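Local coordinates for protein YcaO (Methanopyrus kandleri, PDB 6CIB) that binds ATP-type nucleotides and Mg2+ as a YcaO-family enzyme and probably takes part in ATP-dependent thioamidation of the peptide backbone, at residues D7-F11 and M243-R247; E167-W171 and M233-A237. All blocks are in the same frame, centred on the assembly; numbering follows the deposited sequence.

Interaction 1 of 2, residues D7-F11 and M243-R247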
ATOM      1  N   ASP A   7       0.614   9.218  14.634  1.00 32.93           N
ATOM      2  CA  ASP A   7       1.622   8.551  13.812  1.00 32.17           C
ATOM      3  C   ASP A   7       1.880   7.103  14.218  1.00 31.92           C
ATOM      4  O   ASP A   7       3.026   6.672  14.323  1.00 33.10           O
ATOM      5  CB  ASP A   7       2.916   9.387  13.741  1.00 33.53           C
ATOM      6  CG  ASP A   7       3.665   9.452  15.068  1.00 35.21           C
ATOM      7  OD1 ASP A   7       3.084   9.172  16.146  1.00 34.69           O
ATOM      8  OD2 ASP A   7       4.866   9.779  15.013  1.00 37.64           O
ATOM      9  N   VAL A   8       0.802   6.347  14.416  1.00 30.01           N
ATOM     10  CA  VAL A   8       0.903   4.934  14.764  1.00 29.23           C
ATOM     11  C   VAL A   8       0.934   4.101  13.452  1.00 30.47           C
ATOM     12  O   VAL A   8       2.018   3.705  13.002  1.00 28.94           O
ATOM     13  CB  VAL A   8      -0.190   4.524  15.789  1.00 29.73           C
ATOM     14  CG1 VAL A   8      -0.043   3.073  16.214  1.00 29.00           C
ATOM     15  CG2 VAL A   8      -0.131   5.423  17.023  1.00 29.48           C
ATOM     16  N   GLU A   9      -0.226   3.895  12.825  1.00 29.23           N
ATOM     17  CA  GLU A   9      -0.332   3.147  11.564  1.00 29.85           C
ATOM     18  C   GLU A   9       0.019   3.980  10.336  1.00 29.97           C
ATOM     19  O   GLU A   9       0.373   3.424   9.304  1.00 29.26           O
ATOM     20  CB  GLU A   9      -1.747   2.579  11.373  1.00 29.25           C
ATOM     21  CG  GLU A   9      -2.155   1.527  12.385  1.00 29.38           C
ATOM     22  CD  GLU A   9      -2.685   2.113  13.676  1.00 31.15           C
ATOM     23  OE1 GLU A   9      -2.744   3.357  13.817  1.00 31.52           O
ATOM     24  OE2 GLU A   9      -3.052   1.320  14.557  1.00 32.74           O
ATOM     25  N   GLY A  10      -0.123   5.301  10.447  1.00 29.91           N
ATOM     26  CA  GLY A  10       0.183   6.242   9.366  1.00 29.11           C
ATOM     27  C   GLY A  10       0.223   7.666   9.914  1.00 30.36           C
ATOM     28  O   GLY A  10      -0.018   7.876  11.108  1.00 29.88           O
ATOM     29  N   PHE A  11       0.517   8.633   9.041  1.00 28.93           N
ATOM     30  CA  PHE A  11       0.661  10.045   9.423  1.00 28.15           C
ATOM     31  C   PHE A  11      -0.645  10.798   9.198  1.00 28.09           C
ATOM     32  O   PHE A  11      -1.080  10.999   8.061  1.00 28.59           O
ATOM     33  CB  PHE A  11       1.813  10.699   8.653  1.00 27.40           C
ATOM     34  CG  PHE A  11       3.125   9.987   8.807  1.00 28.07           C
ATOM     35  CD1 PHE A  11       3.929  10.203   9.938  1.00 28.46           C
ATOM     36  CD2 PHE A  11       3.566   9.094   7.827  1.00 27.51           C
ATOM     37  CE1 PHE A  11       5.140   9.535  10.082  1.00 28.95           C
ATOM     38  CE2 PHE A  11       4.773   8.432   7.962  1.00 27.54           C
ATOM     39  CZ  PHE A  11       5.565   8.653   9.085  1.00 29.18           C
HETATM   40  N   MSE A 243       7.162   2.274  12.404  1.00 30.66           N
HETATM   41  CA  MSE A 243       5.873   2.267  11.695  1.00 30.13           C
HETATM   42  C   MSE A 243       5.885   1.232  10.602  1.00 29.07           C
HETATM   43  O   MSE A 243       4.894   0.529  10.409  1.00 28.96           O
HETATM   44  CB  MSE A 243       5.563   3.648  11.112  1.00 31.02           C
HETATM   45  CG  MSE A 243       4.187   3.675  10.439  1.00 30.30           C
HETATM   46 SE   MSE A 243       3.906   5.334   9.423  1.00 32.56          SE
HETATM   47  CE  MSE A 243       3.605   6.393  11.046  1.00 30.18           C
ATOM     48  N   ALA A 244       7.005   1.134   9.883  1.00 28.15           N
ATOM     49  CA  ALA A 244       7.177   0.124   8.829  1.00 27.75           C
ATOM     50  C   ALA A 244       7.019  -1.307   9.359  1.00 27.53           C
ATOM     51  O   ALA A 244       6.379  -2.141   8.706  1.00 27.35           O
ATOM     52  CB  ALA A 244       8.526   0.294   8.127  1.00 27.22           C
ATOM     53  N   VAL A 245       7.587  -1.575  10.539  1.00 26.17           N
ATOM     54  CA  VAL A 245       7.456  -2.878  11.213  1.00 26.28           C
ATOM     55  C   VAL A 245       5.987  -3.125  11.584  1.00 26.55           C
ATOM     56  O   VAL A 245       5.442  -4.208  11.307  1.00 26.01           O
ATOM     57  CB  VAL A 245       8.335  -2.955  12.490  1.00 26.74           C
ATOM     58  CG1 VAL A 245       8.096  -4.245  13.272  1.00 25.78           C
ATOM     59  CG2 VAL A 245       9.805  -2.838  12.134  1.00 26.76           C
ATOM     60  N   LEU A 246       5.368  -2.120  12.214  1.00 25.94           N
ATOM     61  CA  LEU A 246       3.971  -2.202  12.630  1.00 26.74           C
ATOM     62  C   LEU A 246       3.044  -2.498  11.444  1.00 26.76           C
ATOM     63  O   LEU A 246       2.205  -3.398  11.518  1.00 25.49           O
ATOM     64  CB  LEU A 246       3.529  -0.926  13.369  1.00 26.49           C
ATOM     65  CG  LEU A 246       2.055  -0.909  13.796  1.00 27.05           C
ATOM     66  CD1 LEU A 246       1.766  -1.981  14.847  1.00 27.21           C
ATOM     67  CD2 LEU A 246       1.655   0.468  14.291  1.00 27.15           C
ATOM     68  N   ARG A 247       3.224  -1.754  10.356  1.00 28.42           N
ATOM     69  CA  ARG A 247       2.431  -1.957   9.143  1.00 29.82           C
ATOM     70  C   ARG A 247       2.520  -3.375   8.594  1.00 28.02           C
ATOM     71  O   ARG A 247       1.502  -3.959   8.250  1.00 29.06           O
ATOM     72  CB  ARG A 247       2.830  -0.956   8.072  1.00 31.87           C
ATOM     73  CG  ARG A 247       2.295   0.437   8.316  1.00 35.28           C
ATOM     74  CD  ARG A 247       2.936   1.427   7.362  1.00 36.61           C
ATOM     75  NE  ARG A 247       2.116   2.630   7.334  1.00 39.46           N
ATOM     76  CZ  ARG A 247       1.987   3.465   6.304  1.00 40.19           C
ATOM     77  NH1 ARG A 247       2.647   3.270   5.157  1.00 36.13           N
ATOM     78  NH2 ARG A 247       1.171   4.504   6.436  1.00 39.11           N
TER
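The 7-11 segment is an irregular loop that bends around one side of helix 241-260, with E9 and M243 closest in the backbone at 6.3 Å between their CA atoms. R247 N bonds to M243 O at 2.8 Å in a helical turn whose loop-facing side carries M243, L246 and R247. Loop carbonyls line the approach: D7 O lies 3.3 Å from M243 CE, and V8 O lies 3.4 Å from M243 CG. The selenomethionine side chain of M243, extended as far as SE (chi1 and chi2 t) and then turned at chi3 (m), reaches past the loop backbone to F11: CE makes a CH-pi contact over the ring face, 3.7 Å from the centroid, and SE, oblique and 4.0 Å from that centroid, a Met-aromatic one. This N-terminal loop leads straight into the ADP-binding R12 of the YcaO nucleotide site; the E9 side chain comes within about 5 Å of bound ADP (nearest atoms) and hydrogen-bonds to Y6 OH and T66 N. The R247 guanidinium holds the loop through the E9 carbonyl, donating from NE to E9 O at 2.7 Å and from NH2 to the same oxygen at 3.2 Å; NH2 also makes a weak hydrogen bond to the ADP-binding Q160. V8 CG1 rests 3.7 Å from L246 CD2.

Interaction 2 of 2, residues E167-W171 and M233-A237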
ATOM      1  N   GLU A 167       7.065   0.778  -1.174  1.00 27.00           N
ATOM      2  CA  GLU A 167       6.923  -0.550  -0.585  1.00 28.22           C
ATOM      3  C   GLU A 167       6.905  -1.656  -1.649  1.00 28.29           C
ATOM      4  O   GLU A 167       7.657  -2.637  -1.553  1.00 28.25           O
ATOM      5  CB  GLU A 167       5.653  -0.572   0.270  1.00 28.93           C
ATOM      6  CG  GLU A 167       5.278  -1.913   0.858  1.00 32.24           C
ATOM      7  CD  GLU A 167       3.842  -1.933   1.344  1.00 33.92           C
ATOM      8  OE1 GLU A 167       3.522  -1.200   2.305  1.00 35.98           O
ATOM      9  OE2 GLU A 167       3.035  -2.687   0.770  1.00 33.92           O
ATOM     10  N   ARG A 168       6.066  -1.482  -2.666  1.00 28.49           N
ATOM     11  CA  ARG A 168       5.953  -2.474  -3.739  1.00 30.61           C
ATOM     12  C   ARG A 168       7.159  -2.466  -4.679  1.00 29.73           C
ATOM     13  O   ARG A 168       7.480  -3.492  -5.271  1.00 29.27           O
ATOM     14  CB  ARG A 168       4.641  -2.315  -4.515  1.00 32.00           C
ATOM     15  CG  ARG A 168       3.415  -2.217  -3.621  1.00 35.63           C
ATOM     16  CD  ARG A 168       2.745  -3.543  -3.367  1.00 39.08           C
ATOM     17  NE  ARG A 168       1.795  -3.471  -2.253  1.00 39.46           N
ATOM     18  CZ  ARG A 168       0.562  -2.963  -2.311  1.00 42.06           C
ATOM     19  NH1 ARG A 168       0.081  -2.417  -3.432  1.00 40.87           N
ATOM     20  NH2 ARG A 168      -0.190  -2.976  -1.218  1.00 43.31           N
ATOM     21  N   ASP A 169       7.826  -1.314  -4.801  1.00 30.22           N
ATOM     22  CA  ASP A 169       9.097  -1.224  -5.540  1.00 30.01           C
ATOM     23  C   ASP A 169      10.170  -2.098  -4.883  1.00 30.71           C
ATOM     24  O   ASP A 169      10.836  -2.880  -5.581  1.00 30.95           O
ATOM     25  CB  ASP A 169       9.571   0.234  -5.686  1.00 29.58           C
ATOM     26  CG  ASP A 169      10.868   0.354  -6.491  1.00 30.83           C
ATOM     27  OD1 ASP A 169      10.831   0.305  -7.741  1.00 30.92           O
ATOM     28  OD2 ASP A 169      11.930   0.500  -5.860  1.00 31.10           O
ATOM     29  N   SER A 170      10.319  -1.970  -3.558  1.00 29.92           N
ATOM     30  CA  SER A 170      11.235  -2.805  -2.765  1.00 31.12           C
ATOM     31  C   SER A 170      10.913  -4.292  -2.877  1.00 31.01           C
ATOM     32  O   SER A 170      11.802  -5.098  -3.147  1.00 31.09           O
ATOM     33  CB  SER A 170      11.221  -2.398  -1.291  1.00 31.74           C
ATOM     34  OG  SER A 170      11.925  -1.194  -1.076  1.00 34.73           O
ATOM     35  N   TRP A 171       9.642  -4.640  -2.666  1.00 30.79           N
ATOM     36  CA  TRP A 171       9.172  -6.016  -2.780  1.00 30.73           C
ATOM     37  C   TRP A 171       9.412  -6.575  -4.193  1.00 31.40           C
ATOM     38  O   TRP A 171       9.878  -7.708  -4.333  1.00 30.58           O
ATOM     39  CB  TRP A 171       7.702  -6.111  -2.336  1.00 30.86           C
ATOM     40  CG  TRP A 171       7.098  -7.484  -2.344  1.00 31.24           C
ATOM     41  CD1 TRP A 171       7.757  -8.683  -2.326  1.00 30.60           C
ATOM     42  CD2 TRP A 171       5.697  -7.799  -2.327  1.00 32.27           C
ATOM     43  NE1 TRP A 171       6.860  -9.721  -2.332  1.00 31.49           N
ATOM     44  CE2 TRP A 171       5.588  -9.214  -2.335  1.00 32.28           C
ATOM     45  CE3 TRP A 171       4.523  -7.026  -2.326  1.00 31.73           C
ATOM     46  CZ2 TRP A 171       4.349  -9.875  -2.335  1.00 32.57           C
ATOM     47  CZ3 TRP A 171       3.288  -7.683  -2.331  1.00 32.56           C
ATOM     48  CH2 TRP A 171       3.215  -9.098  -2.326  1.00 32.89           C
HETATM   49  N   MSE A 233       2.242 -12.988   3.809  1.00 31.13           N
HETATM   50  CA  MSE A 233       3.279 -11.963   3.891  1.00 34.55           C
HETATM   51  C   MSE A 233       2.628 -10.640   4.154  1.00 32.28           C
HETATM   52  O   MSE A 233       1.519 -10.387   3.694  1.00 33.02           O
HETATM   53  CB  MSE A 233       4.057 -11.883   2.580  1.00 38.79           C
HETATM   54  CG  MSE A 233       4.785 -13.172   2.219  1.00 48.65           C
HETATM   55 SE   MSE A 233       5.828 -12.830   0.577  1.00 65.84          SE
HETATM   56  CE  MSE A 233       4.316 -12.889  -0.669  1.00 48.48           C
ATOM     57  N   GLY A 234       3.312  -9.793   4.916  1.00 32.31           N
ATOM     58  CA  GLY A 234       2.886  -8.412   5.151  1.00 29.49           C
ATOM     59  C   GLY A 234       4.040  -7.457   4.903  1.00 29.56           C
ATOM     60  O   GLY A 234       5.202  -7.826   5.102  1.00 28.20           O
ATOM     61  N   PHE A 235       3.723  -6.240   4.457  1.00 27.67           N
ATOM     62  CA  PHE A 235       4.737  -5.217   4.185  1.00 28.64           C
ATOM     63  C   PHE A 235       4.341  -3.852   4.724  1.00 28.58           C
ATOM     64  O   PHE A 235       3.157  -3.525   4.815  1.00 29.23           O
ATOM     65  CB  PHE A 235       5.030  -5.105   2.680  1.00 29.27           C
ATOM     66  CG  PHE A 235       5.475  -6.391   2.058  1.00 30.68           C
ATOM     67  CD1 PHE A 235       6.824  -6.743   2.047  1.00 30.93           C
ATOM     68  CD2 PHE A 235       4.540  -7.273   1.499  1.00 31.39           C
ATOM     69  CE1 PHE A 235       7.236  -7.955   1.496  1.00 32.17           C
ATOM     70  CE2 PHE A 235       4.950  -8.484   0.952  1.00 31.59           C
ATOM     71  CZ  PHE A 235       6.296  -8.821   0.946  1.00 31.76           C
ATOM     72  N   GLY A 236       5.350  -3.063   5.076  1.00 28.66           N
ATOM     73  CA  GLY A 236       5.160  -1.674   5.473  1.00 28.22           C
ATOM     74  C   GLY A 236       6.310  -0.805   5.009  1.00 27.57           C
ATOM     75  O   GLY A 236       7.454  -1.266   4.926  1.00 27.39           O
ATOM     76  N   ALA A 237       5.999   0.446   4.689  1.00 26.64           N
ATOM     77  CA  ALA A 237       7.014   1.437   4.352  1.00 27.60           C
ATOM     78  C   ALA A 237       6.735   2.727   5.101  1.00 28.18           C
ATOM     79  O   ALA A 237       5.581   3.187   5.155  1.00 27.66           O
ATOM     80  CB  ALA A 237       7.070   1.684   2.851  1.00 27.23           C
TER
HETATM   81  O   HOH W   1       3.303   1.346   3.221  1.00 41.86           O
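M233 opens the strand and points toward helix 154-177; its CE lies 3.4 Å from W171 CZ2, and its SE sits oblique to the indole, 5.2 Å from the five-membered ring centroid, in a Met-aromatic contact. At G234 the backbone pairs with A221 of the neighbouring strand. F235 stacks face to face on W171, the phenyl and five-membered ring centroids 4.0 Å apart and their planes at 27°, while W171 NE1 bonds to E175. Here the helix packs across the edge strand of the antiparallel three-stranded sheet; the axes of the two segments approach to 8.7 Å, their N-to-C directions 125° apart. G236 brings its CA within 3.6 Å of E167 OE1. A237 then meets the helix through its CB, 3.7 Å from E167 CB, and its N donates to a water at 3.2 Å that in turn donates to E167 OE1 at 2.7 Å. Within the helix, E167 OE2 and R168 NE form a salt bridge at 3.4 Å whose hydrogen bond is weak, and the E167 side chain lies about 6 Å from bound ADP between nearest atoms.

Overall arrangement
The centres of the two contacts lie 13 Å apart and are joined by the chain itself, since strand 233-238 is followed closely by helix 241-260. Interaction 2 is nested in the sequence between the segments of interaction 1. The two touch where R247 lies beside the strand, its NH1 2.9 Å from A237 O and its CB 3.6 Å from G236 CA. Helix 154-177 reaches both: I159 and L163 pack on F11, while 167-171 packs on the strand. The N-terminal loop, this helix and the strand-helix unit thus form one continuous buried region beside the ADP and Mg2+ site, to which helix 154-177 contributes E156 and Q160.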